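Local coordinates for nuclease-like protein (Chaetomium thermophilum, PDB 6GRB) that is the junction-resolving enzyme GEN1, probably cutting four-way DNA junctions and 5'-flaps with metal ions, represented here by its N-terminal part bound to DNA, at residues 8-13 with 180-185; 122-127 with 281-286; 134-139 with 149-154; 213-218 with 254-259. All coordinates share one frame; numbering follows the deposited sequence.

Contact 1 (8-13 with 180-185)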
loop_
_atom_site.group_PDB
_atom_site.type_symbol
_atom_site.label_atom_id
_atom_site.label_comp_id
_atom_site.label_asym_id
_atom_site.label_seq_id
_atom_site.Cartn_x
_atom_site.Cartn_y
_atom_site.Cartn_z
ATOM N N LYS A 8 -18.825 -7.308 -5.692
ATOM C CA LYS A 8 -20.189 -7.757 -5.460
ATOM C C LYS A 8 -20.201 -9.073 -4.696
ATOM O O LYS A 8 -21.154 -9.358 -3.972
ATOM C CB LYS A 8 -20.941 -7.890 -6.786
ATOM C CG LYS A 8 -21.740 -6.649 -7.218
ATOM C CD LYS A 8 -20.877 -5.612 -7.983
ATOM C CE LYS A 8 -21.724 -4.385 -8.445
ATOM N NZ LYS A 8 -20.923 -3.281 -9.117
ATOM N N GLU A 9 -19.138 -9.867 -4.805
ATOM C CA GLU A 9 -19.070 -11.151 -4.107
ATOM C C GLU A 9 -18.406 -11.032 -2.736
ATOM O O GLU A 9 -18.972 -11.470 -1.730
ATOM C CB GLU A 9 -18.334 -12.182 -4.975
ATOM C CG GLU A 9 -18.972 -12.378 -6.345
ATOM C CD GLU A 9 -20.468 -12.648 -6.257
ATOM O OE1 GLU A 9 -20.890 -13.440 -5.379
ATOM O OE2 GLU A 9 -21.224 -12.060 -7.065
ATOM N N ILE A 10 -17.194 -10.470 -2.676
ATOM C CA ILE A 10 -16.477 -10.474 -1.402
ATOM C C ILE A 10 -16.769 -9.244 -0.553
ATOM O O ILE A 10 -16.428 -9.235 0.641
ATOM C CB ILE A 10 -14.963 -10.637 -1.620
ATOM C CG1 ILE A 10 -14.372 -9.393 -2.255
ATOM C CG2 ILE A 10 -14.697 -11.813 -2.515
ATOM C CD1 ILE A 10 -12.930 -9.552 -2.561
ATOM N N GLY A 11 -17.455 -8.250 -1.097
ATOM C CA GLY A 11 -17.623 -6.968 -0.452
ATOM C C GLY A 11 -16.677 -5.928 -1.036
ATOM O O GLY A 11 -15.642 -6.240 -1.632
ATOM N N SER A 12 -17.047 -4.664 -0.870
ATOM C CA SER A 12 -16.185 -3.597 -1.352
ATOM C C SER A 12 -15.014 -3.301 -0.418
ATOM O O SER A 12 -14.086 -2.600 -0.834
ATOM C CB SER A 12 -17.005 -2.337 -1.572
ATOM O OG SER A 12 -17.840 -2.140 -0.447
ATOM N N GLY A 13 -15.007 -3.838 0.801
ATOM C CA GLY A 13 -13.893 -3.677 1.714
ATOM C C GLY A 13 -14.145 -2.582 2.735
ATOM O O GLY A 13 -15.109 -1.816 2.656
ATOM N N GLY A 180 -16.533 -15.314 5.040
ATOM C CA GLY A 180 -17.705 -14.475 4.897
ATOM C C GLY A 180 -18.738 -15.116 3.992
ATOM O O GLY A 180 -18.723 -16.335 3.768
ATOM N N PRO A 181 -19.655 -14.307 3.441
ATOM C CA PRO A 181 -20.728 -14.898 2.611
ATOM C C PRO A 181 -20.213 -15.609 1.363
ATOM O O PRO A 181 -20.652 -16.730 1.066
ATOM C CB PRO A 181 -21.615 -13.685 2.271
ATOM C CG PRO A 181 -21.325 -12.684 3.354
ATOM C CD PRO A 181 -19.846 -12.862 3.643
ATOM N N SER A 182 -19.289 -14.996 0.620
ATOM C CA SER A 182 -18.844 -15.614 -0.623
ATOM C C SER A 182 -18.189 -16.967 -0.373
ATOM O O SER A 182 -18.301 -17.877 -1.204
ATOM C CB SER A 182 -17.871 -14.693 -1.352
ATOM O OG SER A 182 -16.606 -14.683 -0.707
ATOM N N GLY A 183 -17.511 -17.120 0.765
ATOM C CA GLY A 183 -16.657 -18.266 0.978
ATOM C C GLY A 183 -15.399 -18.306 0.135
ATOM O O GLY A 183 -14.667 -19.298 0.194
ATOM N N LEU A 184 -15.105 -17.261 -0.638
ATOM C CA LEU A 184 -14.003 -17.314 -1.590
ATOM C C LEU A 184 -12.669 -17.234 -0.865
ATOM O O LEU A 184 -12.375 -16.241 -0.197
ATOM C CB LEU A 184 -14.121 -16.192 -2.617
ATOM C CG LEU A 184 -15.048 -16.504 -3.792
ATOM C CD1 LEU A 184 -15.360 -15.232 -4.583
ATOM C CD2 LEU A 184 -14.449 -17.594 -4.686
ATOM N N ASP A 185 -11.868 -18.278 -0.991
ATOM C CA ASP A 185 -10.485 -18.278 -0.546
ATOM C C ASP A 185 -9.592 -18.311 -1.768
ATOM O O ASP A 185 -10.063 -18.319 -2.908
ATOM C CB ASP A 185 -10.194 -19.454 0.391
ATOM C CG ASP A 185 -10.509 -20.827 -0.241
ATOM O OD1 ASP A 185 -9.733 -21.298 -1.119
ATOM O OD2 ASP A 185 -11.523 -21.443 0.163
#
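Ser182 OG, which lies 3.9 Å from Ile10 CG2, accepts a nearly straight hydrogen bond from Leu184 N (3.0 Å, 170°). This is an ST turn: with chi1 at 74°, OG sits between its own backbone N and carbonyl carbon and fixes the bend that brings Leu184 round beside Ser182. Across the contact, Ser182 CB packs on Glu9 O at 3.4 Å. The methyl CG2 of Ile10 then meets Leu184 CD1 at 4.1 Å, the two side chains crossing at about a right angle, while Glu9 CB touches the same CD1 from its own helix. Packing thus joins the N-terminal helix 6-10 to the loop after helix 174-178, linking the XPG N-terminal and I-region parts of the nuclease core. Leu184 also packs on Cys214 and Ala217 of helix 210-226. Ile177 of helix 174-178 touches both Ile10 and Ser182, and Ile10 lies about 9 Å, side chain to side chain, from the metal ligand Asp141.

Contact 2 (122-127 with 281-286)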
loop_
_atom_site.group_PDB
_atom_site.type_symbol
_atom_site.label_atom_id
_atom_site.label_comp_id
_atom_site.label_asym_id
_atom_site.label_seq_id
_atom_site.Cartn_x
_atom_site.Cartn_y
_atom_site.Cartn_z
ATOM N N GLU A 122 2.630 -7.599 -8.280
ATOM C CA GLU A 122 1.560 -8.006 -7.359
ATOM C C GLU A 122 1.879 -9.342 -6.710
ATOM O O GLU A 122 1.613 -9.542 -5.515
ATOM C CB GLU A 122 0.205 -8.105 -8.063
ATOM C CG GLU A 122 -0.062 -7.026 -9.097
ATOM C CD GLU A 122 0.492 -7.367 -10.484
ATOM O OE1 GLU A 122 0.053 -8.418 -11.042
ATOM O OE2 GLU A 122 1.356 -6.592 -11.011
ATOM N N ALA A 123 2.396 -10.293 -7.497
ATOM C CA ALA A 123 2.751 -11.584 -6.928
ATOM C C ALA A 123 3.878 -11.437 -5.927
ATOM O O ALA A 123 3.907 -12.155 -4.924
ATOM C CB ALA A 123 3.134 -12.576 -8.019
ATOM N N GLU A 124 4.785 -10.488 -6.158
ATOM C CA GLU A 124 5.951 -10.368 -5.295
ATOM C C GLU A 124 5.606 -9.638 -4.003
ATOM O O GLU A 124 6.037 -10.073 -2.923
ATOM C CB GLU A 124 7.079 -9.681 -6.039
ATOM C CG GLU A 124 8.208 -9.264 -5.178
ATOM C CD GLU A 124 9.276 -10.336 -5.062
ATOM O OE1 GLU A 124 10.346 -10.057 -4.458
ATOM O OE2 GLU A 124 9.051 -11.453 -5.578
ATOM N N CYS A 125 4.810 -8.556 -4.096
ATOM C CA CYS A 125 4.273 -7.908 -2.902
ATOM C C CYS A 125 3.624 -8.931 -1.973
ATOM O O CYS A 125 3.924 -8.983 -0.771
ATOM C CB CYS A 125 3.250 -6.836 -3.281
ATOM S SG CYS A 125 3.904 -5.358 -4.097
ATOM N N ALA A 126 2.714 -9.745 -2.521
ATOM C CA ALA A 126 2.014 -10.738 -1.713
ATOM C C ALA A 126 2.992 -11.730 -1.091
ATOM O O ALA A 126 2.854 -12.111 0.080
ATOM C CB ALA A 126 0.974 -11.463 -2.569
ATOM N N TYR A 127 3.978 -12.174 -1.871
ATOM C CA TYR A 127 4.990 -13.074 -1.339
ATOM C C TYR A 127 5.771 -12.410 -0.203
ATOM O O TYR A 127 6.076 -13.053 0.803
ATOM C CB TYR A 127 5.910 -13.526 -2.478
ATOM C CG TYR A 127 6.933 -14.566 -2.084
ATOM C CD1 TYR A 127 6.548 -15.782 -1.535
ATOM C CD2 TYR A 127 8.281 -14.330 -2.252
ATOM C CE1 TYR A 127 7.470 -16.726 -1.174
ATOM C CE2 TYR A 127 9.219 -15.278 -1.908
ATOM C CZ TYR A 127 8.810 -16.468 -1.364
ATOM O OH TYR A 127 9.767 -17.400 -1.011
ATOM N N VAL A 281 6.059 -16.497 -10.089
ATOM C CA VAL A 281 7.490 -16.225 -10.166
ATOM C C VAL A 281 7.812 -15.119 -9.166
ATOM O O VAL A 281 7.454 -13.960 -9.383
ATOM C CB VAL A 281 7.911 -15.825 -11.582
ATOM C CG1 VAL A 281 9.426 -15.695 -11.655
ATOM C CG2 VAL A 281 7.413 -16.826 -12.586
ATOM N N VAL A 282 8.486 -15.471 -8.068
ATOM C CA VAL A 282 8.866 -14.525 -7.035
ATOM C C VAL A 282 10.373 -14.605 -6.787
ATOM O O VAL A 282 11.091 -15.416 -7.380
ATOM C CB VAL A 282 8.096 -14.762 -5.728
ATOM C CG1 VAL A 282 6.647 -14.472 -5.933
ATOM C CG2 VAL A 282 8.308 -16.186 -5.276
ATOM N N SER A 283 10.847 -13.737 -5.896
ATOM C CA SER A 283 12.267 -13.666 -5.586
ATOM C C SER A 283 12.781 -14.995 -5.040
ATOM O O SER A 283 12.048 -15.772 -4.420
ATOM C CB SER A 283 12.530 -12.567 -4.559
ATOM O OG SER A 283 12.351 -11.285 -5.114
ATOM N N SER A 284 14.071 -15.231 -5.254
ATOM C CA SER A 284 14.733 -16.419 -4.745
ATOM C C SER A 284 14.686 -16.430 -3.218
ATOM O O SER A 284 14.506 -15.389 -2.589
ATOM C CB SER A 284 16.184 -16.445 -5.218
ATOM O OG SER A 284 16.954 -15.556 -4.415
ATOM N N PRO A 285 14.842 -17.607 -2.602
ATOM C CA PRO A 285 14.996 -17.651 -1.132
ATOM C C PRO A 285 16.098 -16.743 -0.608
ATOM O O PRO A 285 15.897 -16.059 0.396
ATOM C CB PRO A 285 15.305 -19.130 -0.867
ATOM C CG PRO A 285 14.654 -19.849 -1.974
ATOM C CD PRO A 285 14.770 -18.959 -3.188
ATOM N N ALA A 286 17.256 -16.708 -1.273
ATOM C CA ALA A 286 18.355 -15.868 -0.811
ATOM C C ALA A 286 17.997 -14.391 -0.886
ATOM O O ALA A 286 18.501 -13.593 -0.088
ATOM C CB ALA A 286 19.627 -16.156 -1.622
#
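Helix 121-130 carries Glu122, a known magnesium and manganese ligand with no metal bound to it here, and the same helix meets the segment 281-286 through Glu124 and Tyr127. The Glu124 carboxylate takes Ser283 N on the syn lone pair of OE2 (2.9 Å, 146°). Ser283 OG donates to OE1 of Glu124 at a modelled 2.4 Å, a length too short to be taken literally. Both bonds across the contact come from Ser283, and His115 NE2 is a further hydrogen-bond partner of OE1. Beside them, Val282 CG2 makes a CH-pi contact over one face of the Tyr127 ring, 3.6 Å from its centroid and 16° off the normal. With CG anti to the backbone N (chi1 -175°), Tyr127 CB and CG lie against Val282. Val282 CG1 reaches Ala123 O at 3.7 Å. Just beyond, Ser284 N-caps helix 285-294 by bonding Thr287 N. Glu124 and Cys125 also touch Val77 of strand 73-78, so the segment before helix 285-294 meets a helix that packs on the central sheet.

Contact 3 (134-139 with 149-154)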
loop_
_atom_site.group_PDB
_atom_site.type_symbol
_atom_site.label_atom_id
_atom_site.label_comp_id
_atom_site.label_asym_id
_atom_site.label_seq_id
_atom_site.Cartn_x
_atom_site.Cartn_y
_atom_site.Cartn_z
ATOM N N VAL A 134 6.845 -7.636 5.004
ATOM C CA VAL A 134 5.928 -6.509 5.145
ATOM C C VAL A 134 4.640 -6.986 5.805
ATOM O O VAL A 134 4.337 -8.177 5.833
ATOM C CB VAL A 134 5.576 -5.803 3.801
ATOM C CG1 VAL A 134 6.820 -5.297 3.114
ATOM C CG2 VAL A 134 4.729 -6.716 2.884
ATOM N N ASP A 135 3.871 -6.027 6.329
ATOM C CA ASP A 135 2.656 -6.328 7.093
ATOM C C ASP A 135 1.384 -6.210 6.269
ATOM O O ASP A 135 0.368 -6.795 6.647
ATOM C CB ASP A 135 2.522 -5.404 8.317
ATOM C CG ASP A 135 3.824 -5.263 9.113
ATOM O OD1 ASP A 135 4.334 -6.273 9.674
ATOM O OD2 ASP A 135 4.335 -4.117 9.167
ATOM N N ALA A 136 1.421 -5.466 5.167
ATOM C CA ALA A 136 0.259 -5.283 4.309
ATOM C C ALA A 136 0.733 -4.935 2.904
ATOM O O ALA A 136 1.865 -4.493 2.688
ATOM C CB ALA A 136 -0.678 -4.193 4.841
ATOM N N VAL A 137 -0.165 -5.121 1.950
ATOM C CA VAL A 137 0.109 -4.850 0.548
ATOM C C VAL A 137 -0.822 -3.740 0.099
ATOM O O VAL A 137 -2.022 -3.799 0.362
ATOM C CB VAL A 137 -0.064 -6.127 -0.306
ATOM C CG1 VAL A 137 -0.001 -5.812 -1.788
ATOM C CG2 VAL A 137 1.012 -7.156 0.070
ATOM N N LEU A 138 -0.261 -2.719 -0.542
ATOM C CA LEU A 138 -1.005 -1.691 -1.264
ATOM C C LEU A 138 -0.840 -1.954 -2.761
ATOM O O LEU A 138 0.260 -1.775 -3.315
ATOM C CB LEU A 138 -0.525 -0.293 -0.890
ATOM C CG LEU A 138 -1.252 0.888 -1.546
ATOM C CD1 LEU A 138 -2.750 0.880 -1.337
ATOM C CD2 LEU A 138 -0.653 2.166 -0.985
ATOM N N SER A 139 -1.928 -2.393 -3.404
ATOM C CA SER A 139 -1.962 -2.693 -4.831
ATOM C C SER A 139 -3.209 -2.069 -5.461
ATOM O O SER A 139 -4.012 -1.410 -4.797
ATOM C CB SER A 139 -1.946 -4.205 -5.097
ATOM O OG SER A 139 -1.958 -4.490 -6.501
ATOM N N SER A 149 -1.792 -13.100 -0.539
ATOM C CA SER A 149 -1.857 -11.975 0.386
ATOM C C SER A 149 -2.929 -12.204 1.457
ATOM O O SER A 149 -3.944 -12.872 1.224
ATOM C CB SER A 149 -2.133 -10.681 -0.387
ATOM O OG SER A 149 -2.138 -9.568 0.487
ATOM N N ARG A 150 -2.697 -11.634 2.641
ATOM C CA ARG A 150 -3.647 -11.688 3.744
ATOM C C ARG A 150 -4.325 -10.341 3.981
ATOM O O ARG A 150 -5.560 -10.256 3.985
ATOM C CB ARG A 150 -2.943 -12.180 5.021
ATOM N N VAL A 151 -3.565 -9.271 4.184
ATOM C CA VAL A 151 -4.127 -7.934 4.332
ATOM C C VAL A 151 -3.775 -7.141 3.085
ATOM O O VAL A 151 -2.609 -6.765 2.891
ATOM C CB VAL A 151 -3.601 -7.217 5.580
ATOM C CG1 VAL A 151 -4.173 -5.799 5.619
ATOM C CG2 VAL A 151 -3.960 -8.012 6.835
ATOM N N THR A 152 -4.772 -6.858 2.244
ATOM C CA THR A 152 -4.518 -6.133 1.009
ATOM C C THR A 152 -5.299 -4.821 1.003
ATOM O O THR A 152 -6.450 -4.773 1.442
ATOM C CB THR A 152 -4.850 -6.993 -0.219
ATOM O OG1 THR A 152 -4.292 -6.368 -1.378
ATOM C CG2 THR A 152 -6.323 -7.127 -0.411
ATOM N N LEU A 153 -4.634 -3.749 0.553
ATOM C CA LEU A 153 -5.204 -2.410 0.525
ATOM C C LEU A 153 -5.178 -1.866 -0.893
ATOM O O LEU A 153 -4.286 -2.185 -1.684
ATOM C CB LEU A 153 -4.463 -1.437 1.424
ATOM C CG LEU A 153 -3.876 -1.928 2.736
ATOM C CD1 LEU A 153 -2.949 -0.835 3.271
ATOM C CD2 LEU A 153 -4.947 -2.311 3.763
ATOM N N ARG A 154 -6.165 -1.027 -1.197
ATOM C CA ARG A 154 -6.253 -0.384 -2.494
ATOM C C ARG A 154 -6.842 1.012 -2.302
ATOM O O ARG A 154 -7.367 1.349 -1.234
ATOM C CB ARG A 154 -7.096 -1.220 -3.472
ATOM C CG ARG A 154 -8.500 -1.472 -2.984
ATOM C CD ARG A 154 -9.325 -2.388 -3.912
ATOM N NE ARG A 154 -10.716 -2.454 -3.439
ATOM C CZ ARG A 154 -11.741 -1.823 -4.012
ATOM N NH1 ARG A 154 -11.550 -1.095 -5.107
ATOM N NH2 ARG A 154 -12.959 -1.935 -3.497
#
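The side chain of Leu153 starts at CB, which lies 3.6 Å from Val137 O and also touches Leu138 CD1. CG, anti to the carbonyl carbon of its own residue, stays close to the same Val137 O. The chain then runs on with chi2 at 168°, and CD1 ends 4.3 Å from Ala136 CB; Leu35 and Leu171 of the flanking strands also pack on this side chain. Leu138 answers from the other strand, its CD1 lying 3.4 Å from Leu153 O. Beneath these side chains the backbones pair in parallel, as in the central sheet of the PIN-like nuclease core of this family. Val137 N donates to Val151 O, Leu153 N to Val137 O at a short 2.6 Å, and Ser139 N to Leu153 O at 2.9 Å. Leu138 and Leu153 share one face of the sheet. On the other, Val137 lies beside Thr152, its CG2 reaches Ser149 OG at 4.0 Å, and helix 121-130 packs on it through Cys125 and Glu129. Ser149 OG bonds Glu129, while Thr152 OG1 bonds Thr144. The pairing carries Ser139 to the edge of the active site, its side chain next to the metal ligands Glu140 and Glu122 and about 4 Å from a bound magnesium ion. Arg154 swings away from this strand pair, its guanidinium bonding Ser12 O through NH2 and making a cation-pi contact with Tyr7.

Contact 4 (213-218 with 254-259). With nucleotides of chain B; nucleotides of chain C.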
loop_
_atom_site.group_PDB
_atom_site.type_symbol
_atom_site.label_atom_id
_atom_site.label_comp_id
_atom_site.label_asym_id
_atom_site.label_seq_id
_atom_site.Cartn_x
_atom_site.Cartn_y
_atom_site.Cartn_z
ATOM N N ALA A 213 -18.968 -19.476 -11.780
ATOM C CA ALA A 213 -17.636 -19.810 -11.274
ATOM C C ALA A 213 -17.624 -19.805 -9.755
ATOM O O ALA A 213 -16.926 -20.607 -9.122
ATOM C CB ALA A 213 -16.586 -18.832 -11.803
ATOM N N CYS A 214 -18.402 -18.911 -9.157
ATOM C CA CYS A 214 -18.370 -18.725 -7.717
ATOM C C CYS A 214 -19.146 -19.814 -6.993
ATOM O O CYS A 214 -18.763 -20.211 -5.891
ATOM C CB CYS A 214 -18.925 -17.348 -7.363
ATOM S SG CYS A 214 -18.546 -16.861 -5.692
ATOM N N GLN A 215 -20.248 -20.290 -7.573
ATOM C CA GLN A 215 -20.952 -21.395 -6.945
ATOM C C GLN A 215 -20.274 -22.730 -7.232
ATOM O O GLN A 215 -20.496 -23.696 -6.492
ATOM C CB GLN A 215 -22.444 -21.398 -7.350
ATOM C CG GLN A 215 -22.759 -21.164 -8.826
ATOM C CD GLN A 215 -24.089 -20.444 -9.070
ATOM O OE1 GLN A 215 -24.568 -19.682 -8.229
ATOM N NE2 GLN A 215 -24.672 -20.669 -10.240
ATOM N N ALA A 216 -19.423 -22.790 -8.261
ATOM C CA ALA A 216 -18.495 -23.908 -8.410
ATOM C C ALA A 216 -17.437 -23.887 -7.312
ATOM O O ALA A 216 -17.167 -24.911 -6.673
ATOM C CB ALA A 216 -17.831 -23.862 -9.788
ATOM N N ALA A 217 -16.811 -22.725 -7.094
ATOM C CA ALA A 217 -15.860 -22.577 -5.995
ATOM C C ALA A 217 -16.482 -23.004 -4.670
ATOM O O ALA A 217 -15.873 -23.754 -3.897
ATOM C CB ALA A 217 -15.371 -21.131 -5.917
ATOM N N LYS A 218 -17.711 -22.549 -4.402
ATOM C CA LYS A 218 -18.393 -22.907 -3.164
ATOM C C LYS A 218 -18.675 -24.402 -3.086
ATOM O O LYS A 218 -18.666 -24.976 -1.988
ATOM C CB LYS A 218 -19.696 -22.120 -3.031
ATOM C CG LYS A 218 -19.508 -20.619 -2.920
ATOM C CD LYS A 218 -20.846 -19.905 -2.773
ATOM C CE LYS A 218 -21.501 -20.230 -1.440
ATOM N NZ LYS A 218 -20.603 -19.880 -0.296
ATOM N N PHE A 254 -25.638 -27.773 -7.331
ATOM C CA PHE A 254 -24.557 -26.867 -6.955
ATOM C C PHE A 254 -24.729 -25.451 -7.505
ATOM O O PHE A 254 -24.028 -24.541 -7.045
ATOM C CB PHE A 254 -23.211 -27.418 -7.424
ATOM C CG PHE A 254 -22.638 -28.478 -6.537
ATOM C CD1 PHE A 254 -23.010 -28.573 -5.206
ATOM C CD2 PHE A 254 -21.706 -29.376 -7.039
ATOM C CE1 PHE A 254 -22.474 -29.556 -4.398
ATOM C CE2 PHE A 254 -21.167 -30.354 -6.236
ATOM C CZ PHE A 254 -21.548 -30.444 -4.914
ATOM N N PHE A 255 -25.629 -25.254 -8.460
ATOM C CA PHE A 255 -25.875 -23.935 -9.038
ATOM C C PHE A 255 -27.328 -23.539 -9.049
ATOM O O PHE A 255 -28.179 -24.220 -8.520
ATOM C CB PHE A 255 -25.441 -23.901 -10.491
ATOM C CG PHE A 255 -24.236 -24.695 -10.767
ATOM C CD1 PHE A 255 -23.020 -24.080 -10.911
ATOM C CD2 PHE A 255 -24.313 -26.041 -10.874
ATOM C CE1 PHE A 255 -21.890 -24.804 -11.170
ATOM C CE2 PHE A 255 -23.195 -26.779 -11.131
ATOM C CZ PHE A 255 -21.977 -26.163 -11.278
ATOM N N ARG A 256 -27.592 -22.407 -9.672
ATOM C CA ARG A 256 -28.954 -21.921 -9.848
ATOM C C ARG A 256 -29.669 -22.639 -10.989
ATOM O O ARG A 256 -30.851 -22.979 -10.873
ATOM C CB ARG A 256 -28.912 -20.413 -10.102
ATOM C CG ARG A 256 -27.675 -20.008 -10.910
ATOM C CD ARG A 256 -27.735 -18.589 -11.503
ATOM N NE ARG A 256 -26.785 -18.448 -12.614
ATOM C CZ ARG A 256 -27.118 -18.501 -13.909
ATOM N NH1 ARG A 256 -28.400 -18.662 -14.281
ATOM N NH2 ARG A 256 -26.165 -18.367 -14.833
ATOM N N THR A 257 -28.987 -22.861 -12.109
ATOM C CA THR A 257 -29.604 -23.470 -13.279
ATOM C C THR A 257 -28.695 -24.561 -13.834
ATOM O O THR A 257 -27.570 -24.767 -13.367
ATOM C CB THR A 257 -29.917 -22.427 -14.369
ATOM O OG1 THR A 257 -28.763 -21.615 -14.623
ATOM C CG2 THR A 257 -31.064 -21.533 -13.943
ATOM N N LYS A 258 -29.218 -25.292 -14.817
ATOM C CA LYS A 258 -28.386 -26.158 -15.633
ATOM C C LYS A 258 -27.599 -25.315 -16.635
ATOM O O LYS A 258 -27.953 -24.169 -16.939
ATOM C CB LYS A 258 -29.236 -27.198 -16.361
ATOM N N HIS A 259 -26.511 -25.893 -17.142
ATOM C CA HIS A 259 -25.622 -25.201 -18.074
ATOM C C HIS A 259 -25.146 -26.171 -19.152
ATOM O O HIS A 259 -23.952 -26.312 -19.424
ATOM C CB HIS A 259 -24.459 -24.549 -17.320
ATOM C CG HIS A 259 -24.902 -23.515 -16.332
ATOM N ND1 HIS A 259 -25.077 -23.791 -14.993
ATOM C CD2 HIS A 259 -25.265 -22.221 -16.500
ATOM C CE1 HIS A 259 -25.504 -22.707 -14.375
ATOM N NE2 HIS A 259 -25.629 -21.740 -15.267
ATOM P P DT B 12 -28.662 -23.087 -21.367
ATOM O OP1 DT B 12 -27.540 -23.911 -20.852
ATOM O OP2 DT B 12 -29.314 -23.453 -22.644
ATOM O "O5'" DT B 12 -29.766 -22.997 -20.209
ATOM C "C5'" DT B 12 -29.498 -22.241 -19.023
ATOM C "C4'" DT B 12 -30.774 -21.995 -18.231
ATOM O "O4'" DT B 12 -31.490 -20.867 -18.775
ATOM C "C3'" DT B 12 -31.757 -23.161 -18.190
ATOM O "O3'" DT B 12 -31.882 -23.583 -16.842
ATOM C "C2'" DT B 12 -33.078 -22.587 -18.771
ATOM C "C1'" DT B 12 -32.879 -21.073 -18.663
ATOM N N1 DT B 12 -33.544 -20.238 -19.760
ATOM C C2 DT B 12 -34.344 -19.142 -19.424
ATOM O O2 DT B 12 -34.612 -18.823 -18.280
ATOM N N3 DT B 12 -34.836 -18.438 -20.495
ATOM C C4 DT B 12 -34.619 -18.698 -21.841
ATOM O O4 DT B 12 -35.121 -18.012 -22.740
ATOM C C5 DT B 12 -33.764 -19.843 -22.121
ATOM C C7 DT B 12 -33.454 -20.228 -23.541
ATOM C C6 DT B 12 -33.267 -20.535 -21.079
ATOM P P DC C 8 -27.559 -14.312 -11.300
ATOM O OP1 DC C 8 -27.165 -15.293 -10.259
ATOM O OP2 DC C 8 -27.695 -12.871 -10.995
ATOM O "O5'" DC C 8 -26.531 -14.407 -12.511
ATOM C "C5'" DC C 8 -26.771 -15.307 -13.558
ATOM C "C4'" DC C 8 -26.109 -14.827 -14.820
ATOM O "O4'" DC C 8 -27.019 -14.014 -15.568
ATOM C "C3'" DC C 8 -24.880 -13.962 -14.589
ATOM O "O3'" DC C 8 -23.743 -14.745 -14.850
ATOM C "C2'" DC C 8 -25.031 -12.793 -15.585
ATOM C "C1'" DC C 8 -26.263 -13.178 -16.394
ATOM N N1 DC C 8 -27.124 -12.036 -16.791
ATOM C C2 DC C 8 -27.408 -11.835 -18.142
ATOM O O2 DC C 8 -26.911 -12.601 -18.977
ATOM N N3 DC C 8 -28.223 -10.804 -18.498
ATOM C C4 DC C 8 -28.736 -10.002 -17.556
ATOM N N4 DC C 8 -29.527 -8.995 -17.948
ATOM C C5 DC C 8 -28.456 -10.200 -16.170
ATOM C C6 DC C 8 -27.661 -11.222 -15.835
ATOM P P DG B 13 -32.714 -24.893 -16.442
ATOM O OP1 DG B 13 -32.055 -25.435 -15.226
ATOM O OP2 DG B 13 -32.934 -25.758 -17.627
ATOM O "O5'" DG B 13 -34.147 -24.294 -16.060
ATOM C "C5'" DG B 13 -34.226 -23.084 -15.286
ATOM C "C4'" DG B 13 -35.656 -22.575 -15.241
ATOM O "O4'" DG B 13 -35.928 -21.758 -16.417
ATOM C "C3'" DG B 13 -36.734 -23.667 -15.236
ATOM O "O3'" DG B 13 -37.801 -23.261 -14.419
ATOM C "C2'" DG B 13 -37.169 -23.702 -16.691
ATOM C "C1'" DG B 13 -37.114 -22.223 -17.020
ATOM N N9 DG B 13 -37.069 -21.958 -18.449
ATOM C C8 DG B 13 -36.548 -22.778 -19.422
ATOM N N7 DG B 13 -36.667 -22.296 -20.626
ATOM C C5 DG B 13 -37.328 -21.079 -20.446
ATOM C C6 DG B 13 -37.737 -20.108 -21.395
ATOM O O6 DG B 13 -37.592 -20.130 -22.623
ATOM N N1 DG B 13 -38.369 -19.026 -20.787
ATOM C C2 DG B 13 -38.587 -18.896 -19.434
ATOM N N2 DG B 13 -39.214 -17.778 -19.040
ATOM N N3 DG B 13 -38.209 -19.792 -18.530
ATOM C C4 DG B 13 -37.585 -20.858 -19.107
#
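Gln215 packs tightly on the carbonyl O of Phe254 and on the side chains of Phe255 and Arg256, whereas the far part of the segment 254-259 turns to the DNA. On the tight side, CB of Gln215 rests 3.5 Å from Phe254 O, and CG lies against Phe255 CD1. The amide then reaches on so that NE2 is 3.3 Å from Phe255 CB and 3.1 Å from Arg256 CG, in the plane of the Phe255 ring at its edge; the amide and ring planes are 67° apart. One residue on, the packing is loose, Ala216 CB coming only to 4.4 Å from Phe255 CE1. Leu247 of helix 237-249 also packs on Phe255, so this corner joins helix 210-226 to the helix after it, in what is probably the H2TH-type DNA-binding region of the family. The other side of the loop meets nucleic acid. The guanidinium of Arg256 has C5' of DC8 of chain C over the centre of one face, 3.1 Å above the plane, and His259 NE2 toward the rim of the opposite face. Lys258 N donates a straight bond to OP1 of DG13 of chain B (2.9 Å, 171°). Between the protein segments the chemistry is van der Waals packing, while a backbone amide grips a phosphate and an arginine lies over a sugar carbon, consistent with recognition of the DNA backbone rather than its bases.

From the N terminus, residues 8-13 open the first loop, which closes only at 180-185 as contact 1. Within it, residues 122-127 begin contact 2, whose partner 281-286 comes after contact 1 has closed, so these two cross. Contact 3 is nested inside both, a short parallel connection within the central sheet, and it touches contact 1 where Ser12 meets Arg154 and contact 2 where helix 121-130 lies against Val137. Contact 4 opens after contact 1 and sits inside the loop of contact 2. It touches contact 1 through Lys218 and Ser182. Together the nuclease core, the helical DNA-binding part and the chain returning at 281-286 are tied to one another.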